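Local coordinates for alkaline phosphatase D (Bacillus subtilis, PDB 2YEQ), which hydrolyses phosphate esters, acting as an alkaline phosphatase and phosphodiesterase with iron and calcium in its active site, at residues I153-P158 / E212-Y217; W337-S342 / D424-E429. All blocks are in the same frame, centred on the assembly; numbering follows the deposited sequence.

How the contacts relate
Contact 1 comes first along the chain and is complete before contact 2 begins. It joins the loop after strand 145-148 to the loop after strand 203-206, two parallel neighbours in a mixed sheet, and so lies where iron, calcium and sodium are bound. Contact 2 packs the loop that follows strand 325-329, part of a second mixed sheet, against helix 423-429. The contact centres are about 29 Å apart and the nearest atoms about 11 Å, so the two do not touch. The centre of contact 1 is about 15 Å from the centre of the chain, that of contact 2 about 26 Å. Contact 1 is therefore part of the metal centre, whereas contact 2 is peripheral packing.

Contact 1: I153-P158 / E212-Y217; sequences IYEYGP and EVENNY. With CA (calcium ion), chain B; FE (Fe (III) ion), chain C; NA (sodium ion), chain D.
Two metal-carrying loops of the calcineurin-like phosphatase fold meet here, E155 reaching across to the backbone of N215. N215 N gives a hydrogen bond of 2.8 Å to E155 OE2, with an N-H...O angle of 162°, and arrives from above the carboxylate plane. The chain of E155 bends at chi2 (-88°), folding CD toward the 212-217 loop, and H211 ND1 is hydrogen-bonded to the other oxygen, OE1. E155 OE2 also accepts from a sodium-bound water. The same oxygen stands 3.6 Å above one face of the Y156 ring, offset toward the rim. E214 OE2 binds that sodium at 2.3 Å, with E175 and Q517; its carboxylate is turned 77° from that of E155. An alanine at E155 would probably leave N215 N, H211 and the sodium-bound water without this acceptor, and the backbone at N215 less firmly placed. N215 OD1 and N216 OD1 each bind calcium at 2.4 Å, together with D210, while E223 is the polar partner of the N215 side chain. N215 CB meets Y156 OH at 3.5 Å. From the other loop Y154 OH binds iron at 2.0 Å, alongside C124, D151 and H382. I153 CG1 packs on E212 CA at 3.8 Å. Helix 179-190 covers I153, helix 228-245 lies against E155 and V213, and helix 504-520 touches Y156 and N215.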
loop_
_atom_site.group_PDB
_atom_site.type_symbol
_atom_site.label_atom_id
_atom_site.label_comp_id
_atom_site.label_asym_id
_atom_site.label_seq_id
_atom_site.Cartn_x
_atom_site.Cartn_y
_atom_site.Cartn_z
ATOM N N ILE A 153 4.347 6.943 3.693
ATOM C CA ILE A 153 5.024 8.231 3.859
ATOM C C ILE A 153 6.017 8.422 2.728
ATOM O O ILE A 153 6.325 7.459 2.030
ATOM C CB ILE A 153 5.810 8.342 5.192
ATOM C CG1 ILE A 153 6.950 7.306 5.248
ATOM C CG2 ILE A 153 4.867 8.200 6.399
ATOM C CD1 ILE A 153 8.020 7.612 6.320
ATOM N N TYR A 154 6.465 9.668 2.534
ATOM C CA TYR A 154 7.585 9.996 1.662
ATOM C C TYR A 154 8.656 10.645 2.558
ATOM O O TYR A 154 8.329 11.228 3.606
ATOM C CB TYR A 154 7.187 10.934 0.508
ATOM C CG TYR A 154 6.360 10.245 -0.568
ATOM C CD1 TYR A 154 5.051 9.806 -0.300
ATOM C CD2 TYR A 154 6.895 9.986 -1.819
ATOM C CE1 TYR A 154 4.293 9.157 -1.256
ATOM C CE2 TYR A 154 6.144 9.332 -2.810
ATOM C CZ TYR A 154 4.850 8.900 -2.512
ATOM O OH TYR A 154 4.089 8.279 -3.459
ATOM N N GLU A 155 9.904 10.551 2.118
ATOM C CA GLU A 155 11.074 10.872 2.944
ATOM C C GLU A 155 11.645 12.255 2.749
ATOM O O GLU A 155 12.522 12.694 3.519
ATOM C CB GLU A 155 12.161 9.816 2.692
ATOM C CG GLU A 155 12.999 10.044 1.404
ATOM C CD GLU A 155 12.381 9.417 0.157
ATOM O OE1 GLU A 155 11.171 9.076 0.187
ATOM O OE2 GLU A 155 13.096 9.299 -0.873
ATOM N N TYR A 156 11.178 12.947 1.719
ATOM C CA TYR A 156 11.775 14.188 1.275
ATOM C C TYR A 156 11.696 15.348 2.271
ATOM O O TYR A 156 10.876 15.347 3.186
ATOM C CB TYR A 156 11.141 14.634 -0.036
ATOM C CG TYR A 156 11.372 13.656 -1.167
ATOM C CD1 TYR A 156 12.618 13.552 -1.766
ATOM C CD2 TYR A 156 10.352 12.819 -1.621
ATOM C CE1 TYR A 156 12.846 12.650 -2.787
ATOM C CE2 TYR A 156 10.570 11.909 -2.628
ATOM C CZ TYR A 156 11.818 11.813 -3.196
ATOM O OH TYR A 156 12.037 10.908 -4.202
ATOM N N GLY A 157 12.614 16.295 2.096
ATOM C CA GLY A 157 12.484 17.629 2.646
ATOM C C GLY A 157 11.470 18.406 1.831
ATOM O O GLY A 157 10.877 17.870 0.886
ATOM N N PRO A 158 11.261 19.666 2.185
ATOM C CA PRO A 158 10.274 20.479 1.485
ATOM C C PRO A 158 10.800 21.006 0.153
ATOM O O PRO A 158 12.003 21.188 -0.009
ATOM C CB PRO A 158 9.995 21.615 2.479
ATOM C CG PRO A 158 11.207 21.732 3.261
ATOM C CD PRO A 158 11.751 20.335 3.403
ATOM N N GLU A 212 8.704 4.524 2.264
ATOM C CA GLU A 212 8.788 4.335 3.700
ATOM C C GLU A 212 10.262 4.385 4.204
ATOM O O GLU A 212 10.486 4.532 5.403
ATOM C CB GLU A 212 8.191 3.002 4.085
ATOM C CG GLU A 212 6.660 3.044 4.129
ATOM C CD GLU A 212 5.944 2.670 2.825
ATOM O OE1 GLU A 212 6.552 2.600 1.720
ATOM O OE2 GLU A 212 4.696 2.465 2.928
ATOM N N VAL A 213 11.227 4.189 3.289
ATOM C CA VAL A 213 12.662 4.369 3.598
ATOM C C VAL A 213 13.253 5.448 2.741
ATOM O O VAL A 213 13.550 6.546 3.226
ATOM C CB VAL A 213 13.471 3.079 3.474
ATOM C CG1 VAL A 213 14.907 3.312 4.107
ATOM C CG2 VAL A 213 12.758 1.912 4.139
ATOM N N GLU A 214 13.436 5.155 1.458
ATOM C CA GLU A 214 13.978 6.128 0.526
ATOM C C GLU A 214 13.672 5.676 -0.882
ATOM O O GLU A 214 13.663 4.476 -1.152
ATOM C CB GLU A 214 15.518 6.312 0.684
ATOM C CG GLU A 214 16.053 7.458 -0.231
ATOM C CD GLU A 214 17.605 7.645 -0.260
ATOM O OE1 GLU A 214 18.314 6.624 -0.187
ATOM O OE2 GLU A 214 18.066 8.825 -0.414
ATOM N N ASN A 215 13.484 6.638 -1.779
ATOM C CA ASN A 215 13.181 6.345 -3.181
ATOM C C ASN A 215 14.063 5.265 -3.830
ATOM O O ASN A 215 15.310 5.362 -3.820
ATOM C CB ASN A 215 13.305 7.607 -4.041
ATOM C CG ASN A 215 12.729 7.415 -5.443
ATOM O OD1 ASN A 215 11.561 7.015 -5.596
ATOM N ND2 ASN A 215 13.538 7.709 -6.471
ATOM N N ASN A 216 13.393 4.271 -4.420
ATOM C CA ASN A 216 13.994 3.223 -5.248
ATOM C C ASN A 216 15.124 2.447 -4.605
ATOM O O ASN A 216 16.036 1.974 -5.302
ATOM C CB ASN A 216 14.453 3.794 -6.595
ATOM C CG ASN A 216 13.275 4.025 -7.580
ATOM O OD1 ASN A 216 12.212 4.447 -7.175
ATOM N ND2 ASN A 216 13.494 3.759 -8.877
ATOM N N TYR A 217 15.050 2.266 -3.291
ATOM C CA TYR A 217 15.959 1.383 -2.634
ATOM C C TYR A 217 15.753 -0.056 -3.085
ATOM O O TYR A 217 14.654 -0.453 -3.516
ATOM C CB TYR A 217 15.906 1.524 -1.113
ATOM C CG TYR A 217 14.940 0.704 -0.286
ATOM C CD1 TYR A 217 15.293 -0.526 0.208
ATOM C CD2 TYR A 217 13.680 1.223 0.081
ATOM C CE1 TYR A 217 14.456 -1.243 1.028
ATOM C CE2 TYR A 217 12.816 0.509 0.898
ATOM C CZ TYR A 217 13.182 -0.710 1.363
ATOM O OH TYR A 217 12.337 -1.423 2.180
HETATM CA CA CA B . 10.158 5.297 -6.400
HETATM FE FE FE C . 4.484 6.809 -4.751
HETATM NA NA NA D . 17.482 11.031 -0.789
HETATM O O HOH W 1 15.357 10.728 -1.468
HETATM O O HOH W 2 19.594 11.286 -0.192
HETATM O O HOH W 3 18.082 10.361 -2.891
HETATM O O HOH W 4 9.737 6.493 -8.234
HETATM O O HOH W 5 9.272 3.329 -7.359
#

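Contact 2: W337-S342 / D424-E429; sequences WNFGTS and DQILKE. With EDO (1,2-ethanediol), chain T.
E429, I426 and N338 carry much of this contact, in which the loop after strand 325-329, folded into an Asx turn at N338, packs on helix 423-429. E429 has the most surface buried. Its CG lies anti to the backbone N (chi1 -171°) and touches G340 O at 3.6 Å and N338 ND2 at 3.8 Å. The chain then bends, and S342 OG donates to E429 OE2 over 3.1 Å, on the syn lone pair. Two waters extend this grip: one gives a hydrogen bond to OE2 and accepts from N338 ND2, the other gives one to OE1 and accepts from S342 N. Each carboxylate oxygen is thus linked to the loop, directly or through water.

I426, one turn earlier, makes the apolar half. Its two branches part: CD1 comes to the edge of the F339 ring, near its plane, at 3.9 Å from CD1 of that ring, while CG2 meets CD1 of W337 at 4.1 Å. The two rings also pack on each other, with F339 CZ over the centre of one face of W337, whose indole further stacks on F333 and meets W385 edge-to-face.

N338 shapes the loop that receives the helix. Its OD1 takes the N-H of G340 in the Asx turn and also that of I346, while its backbone O accepts from N430 just past the helix segment. Across the turn, N338 ND2 donates to T341 O at 3.2 Å, an acceptor lying 9° out of the asparagine amide plane.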
loop_
_atom_site.group_PDB
_atom_site.type_symbol
_atom_site.label_atom_id
_atom_site.label_comp_id
_atom_site.label_asym_id
_atom_site.label_seq_id
_atom_site.Cartn_x
_atom_site.Cartn_y
_atom_site.Cartn_z
ATOM N N TRP A 337 4.689 -3.885 -19.788
ATOM C CA TRP A 337 4.414 -2.464 -19.814
ATOM C C TRP A 337 5.453 -1.748 -20.646
ATOM O O TRP A 337 6.314 -0.997 -20.132
ATOM C CB TRP A 337 4.384 -1.968 -18.357
ATOM C CG TRP A 337 3.750 -0.639 -18.077
ATOM C CD1 TRP A 337 2.744 -0.048 -18.745
ATOM C CD2 TRP A 337 4.060 0.224 -16.969
ATOM N NE1 TRP A 337 2.411 1.145 -18.147
ATOM C CE2 TRP A 337 3.208 1.329 -17.051
ATOM C CE3 TRP A 337 4.990 0.162 -15.925
ATOM C CZ2 TRP A 337 3.257 2.378 -16.144
ATOM C CZ3 TRP A 337 5.042 1.204 -15.024
ATOM C CH2 TRP A 337 4.175 2.290 -15.129
ATOM N N ASN A 338 5.363 -1.970 -21.955
ATOM C CA ASN A 338 6.356 -1.470 -22.911
ATOM C C ASN A 338 6.098 -0.042 -23.303
ATOM O O ASN A 338 5.066 0.254 -23.899
ATOM C CB ASN A 338 6.366 -2.367 -24.160
ATOM C CG ASN A 338 7.486 -2.029 -25.141
ATOM O OD1 ASN A 338 8.340 -1.130 -24.913
ATOM N ND2 ASN A 338 7.499 -2.763 -26.243
ATOM N N PHE A 339 7.056 0.842 -23.015
ATOM C CA PHE A 339 6.949 2.257 -23.371
ATOM C C PHE A 339 7.527 2.576 -24.744
ATOM O O PHE A 339 7.389 3.700 -25.209
ATOM C CB PHE A 339 7.697 3.118 -22.345
ATOM C CG PHE A 339 7.250 2.901 -20.933
ATOM C CD1 PHE A 339 5.938 3.180 -20.559
ATOM C CD2 PHE A 339 8.130 2.447 -19.971
ATOM C CE1 PHE A 339 5.511 2.978 -19.243
ATOM C CE2 PHE A 339 7.713 2.258 -18.652
ATOM C CZ PHE A 339 6.401 2.511 -18.295
ATOM N N GLY A 340 8.208 1.610 -25.366
ATOM C CA GLY A 340 8.823 1.835 -26.675
ATOM C C GLY A 340 8.007 1.146 -27.752
ATOM O O GLY A 340 6.782 1.248 -27.760
ATOM N N THR A 341 8.690 0.398 -28.613
ATOM C CA THR A 341 8.069 -0.300 -29.742
ATOM C C THR A 341 8.466 -1.753 -29.647
ATOM O O THR A 341 9.292 -2.107 -28.794
ATOM C CB THR A 341 8.576 0.244 -31.085
ATOM O OG1 THR A 341 9.974 -0.055 -31.228
ATOM C CG2 THR A 341 8.356 1.723 -31.187
ATOM N N SER A 342 7.893 -2.609 -30.498
ATOM C CA SER A 342 8.270 -4.030 -30.487
ATOM C C SER A 342 9.762 -4.219 -30.793
ATOM O O SER A 342 10.418 -5.077 -30.207
ATOM C CB SER A 342 7.423 -4.842 -31.480
ATOM O OG SER A 342 6.135 -5.095 -30.935
ATOM N N ASP A 424 -2.444 6.597 -25.465
ATOM C CA ASP A 424 -2.820 5.849 -26.684
ATOM C C ASP A 424 -1.683 4.965 -27.166
ATOM O O ASP A 424 -1.914 3.800 -27.490
ATOM C CB ASP A 424 -3.267 6.800 -27.795
ATOM C CG ASP A 424 -4.610 7.453 -27.496
ATOM O OD1 ASP A 424 -5.439 6.859 -26.758
ATOM O OD2 ASP A 424 -4.829 8.577 -27.989
ATOM N N GLN A 425 -0.456 5.490 -27.151
ATOM C CA GLN A 425 0.728 4.710 -27.548
ATOM C C GLN A 425 0.913 3.466 -26.700
ATOM O O GLN A 425 1.105 2.353 -27.214
ATOM C CB GLN A 425 1.984 5.589 -27.464
ATOM C CG GLN A 425 3.303 4.864 -27.750
ATOM C CD GLN A 425 4.480 5.568 -27.109
ATOM O OE1 GLN A 425 5.235 4.965 -26.341
ATOM N NE2 GLN A 425 4.634 6.860 -27.407
ATOM N N ILE A 426 0.864 3.638 -25.385
ATOM C CA ILE A 426 1.118 2.524 -24.493
ATOM C C ILE A 426 0.047 1.459 -24.658
ATOM O O ILE A 426 0.328 0.246 -24.658
ATOM C CB ILE A 426 1.208 3.004 -23.002
ATOM C CG1 ILE A 426 2.468 3.862 -22.788
ATOM C CG2 ILE A 426 1.212 1.808 -22.053
ATOM C CD1 ILE A 426 2.440 4.655 -21.476
ATOM N N LEU A 427 -1.202 1.896 -24.783
ATOM C CA LEU A 427 -2.312 0.934 -24.939
ATOM C C LEU A 427 -2.188 0.166 -26.260
ATOM O O LEU A 427 -2.395 -1.041 -26.299
ATOM C CB LEU A 427 -3.667 1.652 -24.866
ATOM C CG LEU A 427 -4.079 2.265 -23.519
ATOM C CD1 LEU A 427 -5.429 2.953 -23.634
ATOM C CD2 LEU A 427 -4.126 1.238 -22.447
ATOM N N LYS A 428 -1.835 0.877 -27.323
ATOM C CA LYS A 428 -1.585 0.267 -28.632
ATOM C C LYS A 428 -0.521 -0.819 -28.520
ATOM O O LYS A 428 -0.695 -1.926 -29.018
ATOM C CB LYS A 428 -1.126 1.333 -29.638
ATOM C CG LYS A 428 -1.708 1.214 -31.037
ATOM C CD LYS A 428 -1.154 2.346 -31.946
ATOM C CE LYS A 428 -2.176 2.853 -32.966
ATOM N NZ LYS A 428 -1.552 3.207 -34.288
ATOM N N GLU A 429 0.575 -0.506 -27.831
ATOM C CA GLU A 429 1.731 -1.387 -27.785
ATOM C C GLU A 429 1.513 -2.538 -26.819
ATOM O O GLU A 429 2.193 -3.570 -26.891
ATOM C CB GLU A 429 2.978 -0.565 -27.413
ATOM C CG GLU A 429 4.282 -1.301 -27.541
ATOM C CD GLU A 429 4.521 -1.873 -28.936
ATOM O OE1 GLU A 429 4.347 -1.117 -29.914
ATOM O OE2 GLU A 429 4.884 -3.072 -29.020
HETATM C C1 EDO T . 2.993 -6.114 -28.756
HETATM O O1 EDO T . 2.293 -5.171 -29.580
HETATM C C2 EDO T . 2.110 -7.294 -28.362
HETATM O O2 EDO T . 2.805 -8.130 -27.425
HETATM O O HOH W 6 5.566 -4.680 -27.053
HETATM O O HOH W 7 5.741 -1.419 -32.138
#